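Long-range contact in putative lipid-transfer protein DIR1 (Arabidopsis thaliana, PDB 2RKN), which binds lysophospholipids, is a putative lipid-transfer protein, and is required for long-distance signalling in systemic acquired resistance of plants: residues 3-15 with 30-43. Numbering follows the deposited sequence. Where two conformers were deposited one is given.
Sequences DLCGMSQDELNEC and PCCTALQHADFACL. With ZN (zinc ion), chain C; LP3 ((7R)-4,7-dihydroxy-N,N,N-trimethyl-10-oxo-3,5,9-trioxa-4-phosphaheptacosan-1-aminium 4-oxide), chain E; LP3 ((7R)-4,7-dihydroxy-N,N,N-trimethyl-10-oxo-3,5,9-trioxa-4-phosphaheptacosan-1-aminium 4-oxide), chain F.
Cys5 and Cys42 are joined by a disulfide, SG to SG 2.0 Å, that ties the loop before helix 9-15 to helix 40-44. Beside it Asp39 N donates to Cys5 O at 2.9 Å, approaching 35° out of the carbonyl plane rather than along a lone pair. Cys5 CB also packs on Leu43 CG at 3.6 Å; beyond that point the leucine branches part, CD1 lying against the acyl chain of one lysophosphatidylcholine and CD2 nearing the other. Gly6 allows the close backbone approach to Ala38. The far part of the Met7 chain does the touching: its CG rests on the Ala38 methyl group, and SD reaches Leu35 CD2 at 3.8 Å.

Ser8 and Glu11 form a capping box at the start of helix 9-15: Glu11 N donates to Ser8 OG, the N-cap bond, and Ser8 N donates in return to Glu11 OE1 at 3.1 Å and helps fix the carboxylate. The other oxygen, Glu11 OE2, binds a zinc ion at 2.0 Å, and a second zinc lies close to the same side chain, while the Glu11 stem lies over the Ala34 methyl group. His37 NE2 and a water are further ligands of the first zinc, although the neighbouring CE1 is implausibly near the metal and the ring's exact setting is doubtful. Further along the helix, Asn13 ND2 donates to a lipid ester oxygen. Glu14 CG lies 3.6 Å from Pro30 CB, and Glu14 OE2 is hydrogen-bonded to Ser28 OG. Cys15 closes the contact: an anti chi1 (172°) swings Cys31 SG across to Cys15 SG at 2.1 Å, and this second disulfide spans helices 9-15 and 29-35, whose segments cross at -127°.

Two disulfides, part of the four-disulfide framework of lipid-transfer proteins, thus bind the segments covalently, while this zinc adds a coordinative link towards the surface and apolar side chains face the lipid tails inside.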
# COMPACT_ATOMS: atom_id res chain seq x y z
N ASP A 3 0.54 -10.48 9.64
CA ASP A 3 1.64 -9.90 8.80
C ASP A 3 1.27 -10.13 7.37
O ASP A 3 1.24 -11.28 6.91
CB ASP A 3 2.97 -10.61 9.08
CG ASP A 3 4.16 -9.94 8.34
OD1 ASP A 3 4.29 -10.06 7.12
OD2 ASP A 3 4.98 -9.28 9.01
N LEU A 4 1.00 -9.07 6.62
CA LEU A 4 0.72 -9.32 5.25
C LEU A 4 1.77 -8.58 4.46
O LEU A 4 1.86 -7.37 4.44
CB LEU A 4 -0.69 -8.91 4.91
CG LEU A 4 -1.28 -9.14 3.52
CD1 LEU A 4 -0.86 -10.37 2.87
CD2 LEU A 4 -2.69 -9.25 3.69
N CYS A 5 2.62 -9.41 3.89
CA CYS A 5 3.74 -8.94 3.09
C CYS A 5 4.60 -7.94 3.91
O CYS A 5 5.08 -6.96 3.37
CB CYS A 5 3.23 -8.25 1.79
SG CYS A 5 2.21 -9.40 0.83
N GLY A 6 4.76 -8.20 5.19
CA GLY A 6 5.62 -7.31 6.00
C GLY A 6 4.91 -6.18 6.67
O GLY A 6 5.57 -5.33 7.28
N MET A 7 3.57 -6.06 6.44
CA MET A 7 2.85 -4.94 7.04
C MET A 7 1.82 -5.44 8.03
O MET A 7 1.15 -6.47 7.81
CB MET A 7 2.18 -4.10 5.97
CG MET A 7 3.16 -3.61 4.89
SD MET A 7 2.31 -2.58 3.68
CE MET A 7 1.69 -1.30 4.81
N SER A 8 1.73 -4.77 9.16
CA SER A 8 0.70 -5.15 10.13
C SER A 8 -0.63 -4.54 9.70
O SER A 8 -0.69 -3.70 8.81
CB SER A 8 1.10 -4.63 11.47
OG SER A 8 0.99 -3.21 11.37
N GLN A 9 -1.72 -4.96 10.35
CA GLN A 9 -3.02 -4.36 10.05
C GLN A 9 -3.00 -2.88 10.29
O GLN A 9 -3.53 -2.09 9.48
CB GLN A 9 -4.14 -4.99 10.90
CG GLN A 9 -4.38 -6.41 10.57
CD GLN A 9 -5.36 -7.06 11.54
OE1 GLN A 9 -6.56 -6.81 11.47
NE2 GLN A 9 -4.85 -7.86 12.47
N ASP A 10 -2.33 -2.45 11.37
CA ASP A 10 -2.21 -1.00 11.71
C ASP A 10 -1.52 -0.24 10.59
O ASP A 10 -1.87 0.90 10.28
CB ASP A 10 -1.36 -0.79 12.97
CG ASP A 10 -0.81 0.65 13.08
OD1 ASP A 10 -1.61 1.59 13.21
OD2 ASP A 10 0.43 0.86 12.97
N GLU A 11 -0.51 -0.87 10.01
CA GLU A 11 0.25 -0.20 8.95
C GLU A 11 -0.51 -0.16 7.62
O GLU A 11 -0.49 0.85 6.88
CB GLU A 11 1.60 -0.90 8.71
CG GLU A 11 2.59 -0.60 9.92
CD GLU A 11 3.80 -1.45 10.00
OE1 GLU A 11 3.84 -2.53 9.44
OE2 GLU A 11 4.73 -1.02 10.66
N LEU A 12 -1.22 -1.25 7.32
CA LEU A 12 -2.07 -1.18 6.11
C LEU A 12 -3.10 -0.08 6.29
O LEU A 12 -3.36 0.70 5.37
CB LEU A 12 -2.79 -2.53 5.98
CG LEU A 12 -1.83 -3.67 5.54
CD1 LEU A 12 -2.66 -5.01 5.62
CD2 LEU A 12 -1.29 -3.49 4.21
N ASN A 13 -3.75 -0.00 7.47
CA ASN A 13 -4.74 1.12 7.72
C ASN A 13 -4.08 2.50 7.63
O ASN A 13 -4.71 3.50 7.13
CB ASN A 13 -5.34 0.91 9.10
CG ASN A 13 -6.57 0.13 9.03
OD1 ASN A 13 -7.43 0.38 8.16
ND2 ASN A 13 -6.76 -0.75 10.03
N GLU A 14 -2.83 2.60 8.09
CA GLU A 14 -2.09 3.88 7.95
C GLU A 14 -1.95 4.31 6.48
O GLU A 14 -2.04 5.53 6.09
CB GLU A 14 -0.70 3.74 8.57
CG GLU A 14 0.01 5.06 8.79
CD GLU A 14 -0.77 6.07 9.67
OE1 GLU A 14 -1.50 5.67 10.65
OE2 GLU A 14 -0.63 7.27 9.39
N CYS A 15 -1.68 3.31 5.64
CA CYS A 15 -1.54 3.56 4.21
C CYS A 15 -2.84 3.66 3.39
O CYS A 15 -2.84 4.29 2.31
CB CYS A 15 -0.65 2.52 3.53
SG CYS A 15 1.13 2.59 4.06
N PRO A 30 4.25 7.66 8.91
CA PRO A 30 4.14 6.25 9.35
C PRO A 30 3.83 5.23 8.22
O PRO A 30 4.43 4.13 8.21
CB PRO A 30 3.02 6.31 10.39
CG PRO A 30 3.11 7.68 10.93
CD PRO A 30 3.32 8.52 9.69
N CYS A 31 3.03 5.67 7.23
CA CYS A 31 2.85 4.80 6.07
C CYS A 31 4.16 4.58 5.30
O CYS A 31 4.52 3.43 5.01
CB CYS A 31 1.79 5.41 5.13
SG CYS A 31 1.66 4.51 3.51
N CYS A 32 4.85 5.67 4.96
CA CYS A 32 6.06 5.53 4.17
C CYS A 32 7.12 4.75 4.93
O CYS A 32 7.85 3.96 4.33
CB CYS A 32 6.55 6.89 3.72
SG CYS A 32 5.49 7.74 2.54
N THR A 33 7.21 4.95 6.24
CA THR A 33 8.22 4.24 7.00
C THR A 33 7.95 2.72 7.04
O THR A 33 8.84 1.90 6.95
CB THR A 33 8.27 4.80 8.42
OG1 THR A 33 8.71 6.18 8.34
CG2 THR A 33 9.21 3.95 9.27
N ALA A 34 6.66 2.36 7.17
CA ALA A 34 6.29 0.95 7.20
C ALA A 34 6.64 0.31 5.87
O ALA A 34 7.11 -0.81 5.82
CB ALA A 34 4.77 0.85 7.44
N LEU A 35 6.40 1.04 4.76
CA LEU A 35 6.67 0.46 3.45
C LEU A 35 8.17 0.13 3.24
O LEU A 35 8.51 -0.71 2.38
CB LEU A 35 6.26 1.47 2.32
CG LEU A 35 4.77 1.44 2.09
CD1 LEU A 35 4.56 2.39 0.86
CD2 LEU A 35 4.16 0.09 1.79
N GLN A 36 9.06 0.76 4.04
CA GLN A 36 10.49 0.43 4.00
C GLN A 36 10.78 -1.04 4.40
O GLN A 36 11.88 -1.54 4.12
CB GLN A 36 11.32 1.41 4.86
CG GLN A 36 11.14 2.84 4.39
CD GLN A 36 11.88 3.88 5.23
OE1 GLN A 36 12.77 3.55 5.99
NE2 GLN A 36 11.55 5.18 5.02
N HIS A 37 9.83 -1.71 5.11
CA HIS A 37 10.01 -3.13 5.42
C HIS A 37 8.91 -4.00 4.81
O HIS A 37 8.68 -5.17 5.26
CB HIS A 37 10.22 -3.40 6.92
CG HIS A 37 9.13 -2.88 7.81
ND1 HIS A 37 9.24 -1.71 8.53
CD2 HIS A 37 7.92 -3.40 8.11
CE1 HIS A 37 8.13 -1.53 9.23
NE2 HIS A 37 7.31 -2.54 8.99
N ALA A 38 8.24 -3.49 3.78
CA ALA A 38 7.23 -4.27 3.07
C ALA A 38 7.82 -5.04 1.90
O ALA A 38 8.86 -4.67 1.35
CB ALA A 38 6.07 -3.37 2.60
N ASP A 39 7.14 -6.12 1.52
CA ASP A 39 7.61 -6.96 0.45
C ASP A 39 6.74 -6.64 -0.77
O ASP A 39 5.56 -7.10 -0.83
CB ASP A 39 7.48 -8.38 0.93
CG ASP A 39 7.98 -9.42 -0.04
OD1 ASP A 39 8.12 -9.12 -1.29
OD2 ASP A 39 8.04 -10.55 0.54
N PHE A 40 7.30 -5.86 -1.71
CA PHE A 40 6.46 -5.40 -2.82
C PHE A 40 5.97 -6.47 -3.72
O PHE A 40 4.81 -6.38 -4.15
CB PHE A 40 7.09 -4.30 -3.67
CG PHE A 40 7.45 -3.06 -2.91
CD1 PHE A 40 6.76 -2.69 -1.78
CD2 PHE A 40 8.43 -2.23 -3.39
CE1 PHE A 40 7.08 -1.51 -1.08
CE2 PHE A 40 8.74 -1.03 -2.68
CZ PHE A 40 8.03 -0.72 -1.52
N ALA A 41 6.82 -7.43 -4.05
CA ALA A 41 6.39 -8.53 -4.91
C ALA A 41 5.23 -9.30 -4.24
O ALA A 41 4.31 -9.79 -4.91
CB ALA A 41 7.55 -9.46 -5.18
N CYS A 42 5.29 -9.44 -2.92
CA CYS A 42 4.21 -10.10 -2.18
C CYS A 42 2.93 -9.29 -2.33
O CYS A 42 1.87 -9.83 -2.68
CB CYS A 42 4.70 -10.28 -0.71
SG CYS A 42 3.42 -10.97 0.43
N LEU A 43 3.09 -7.96 -2.17
CA LEU A 43 1.91 -7.07 -2.26
C LEU A 43 1.28 -7.11 -3.65
O LEU A 43 0.02 -7.14 -3.78
CB LEU A 43 2.23 -5.62 -1.84
CG LEU A 43 2.45 -5.40 -0.35
CD1 LEU A 43 3.18 -4.08 0.00
CD2 LEU A 43 1.08 -5.49 0.46
ZN ZN C . 6.74 -1.10 10.64
C1 LP3 E . -9.07 -1.24 12.00
C2 LP3 E . -9.59 -2.56 11.59
C3 LP3 E . -8.67 -3.19 10.61
C4 LP3 E . -11.45 2.33 13.94
C11 LP3 E . -8.71 -3.49 8.42
C12 LP3 E . -7.44 -3.83 7.66
C13 LP3 E . -6.97 -2.70 6.75
C14 LP3 E . -6.96 -3.11 5.28
C15 LP3 E . -6.80 -1.81 4.52
C16 LP3 E . -6.35 -1.97 3.09
C17 LP3 E . -5.27 -0.93 2.84
C18 LP3 E . -4.35 -1.34 1.72
C19 LP3 E . -3.04 -0.59 1.86
C20 LP3 E . -2.05 -0.99 0.81
C21 LP3 E . -0.76 -0.59 1.49
C22 LP3 E . 0.33 -0.26 0.51
C23 LP3 E . 0.31 -0.99 -0.81
C24 LP3 E . 1.65 -0.72 -1.43
C25 LP3 E . 1.73 -1.40 -2.76
C26 LP3 E . 3.17 -1.78 -2.94
C27 LP3 E . 3.47 -2.05 -4.39
C28 LP3 E . 2.92 -3.40 -4.82
O2 LP3 E . -9.69 -3.34 12.66
O3 LP3 E . -8.72 -2.63 9.42
O11 LP3 E . -9.75 -4.01 8.08
O1P LP3 E . -8.95 1.88 12.61
O2P LP3 E . -8.56 0.09 14.30
O3P LP3 E . -10.03 -0.35 12.30
O4P LP3 E . -10.85 1.05 14.17
P LP3 E . -9.60 0.69 13.34
C1 LP3 F . -10.64 -8.63 9.65
C2 LP3 F . -10.30 -7.91 8.39
C3 LP3 F . -8.86 -8.09 8.06
C4 LP3 F . -8.21 -9.22 12.62
C11 LP3 F . -7.53 -7.89 6.30
C12 LP3 F . -7.57 -7.29 4.93
C13 LP3 F . -6.17 -7.01 4.38
C14 LP3 F . -6.32 -6.11 3.15
C15 LP3 F . -5.21 -6.42 2.17
C16 LP3 F . -5.11 -5.46 1.00
C17 LP3 F . -3.68 -5.46 0.46
C18 LP3 F . -3.63 -4.83 -0.92
C19 LP3 F . -2.27 -4.28 -1.37
C20 LP3 F . -2.29 -4.58 -2.87
C21 LP3 F . -1.63 -3.56 -3.77
C22 LP3 F . -1.96 -3.84 -5.23
C23 LP3 F . -1.07 -3.14 -6.28
C24 LP3 F . -1.64 -3.31 -7.70
C25 LP3 F . -0.89 -2.55 -8.81
C26 LP3 F . -1.65 -2.40 -10.14
C27 LP3 F . -1.24 -1.21 -11.03
C28 LP3 F . -2.25 -0.78 -12.11
O2 LP3 F . -11.13 -8.23 7.41
O3 LP3 F . -8.63 -8.41 6.81
O11 LP3 F . -6.48 -7.91 6.91
O1P LP3 F . -11.56 -8.38 12.99
O2P LP3 F . -9.69 -6.85 12.56
O3P LP3 F . -10.95 -7.78 10.65
O4P LP3 F . -9.45 -9.34 11.95
P LP3 F . -10.39 -8.12 12.04
O HOH W 1 7.06 0.96 10.62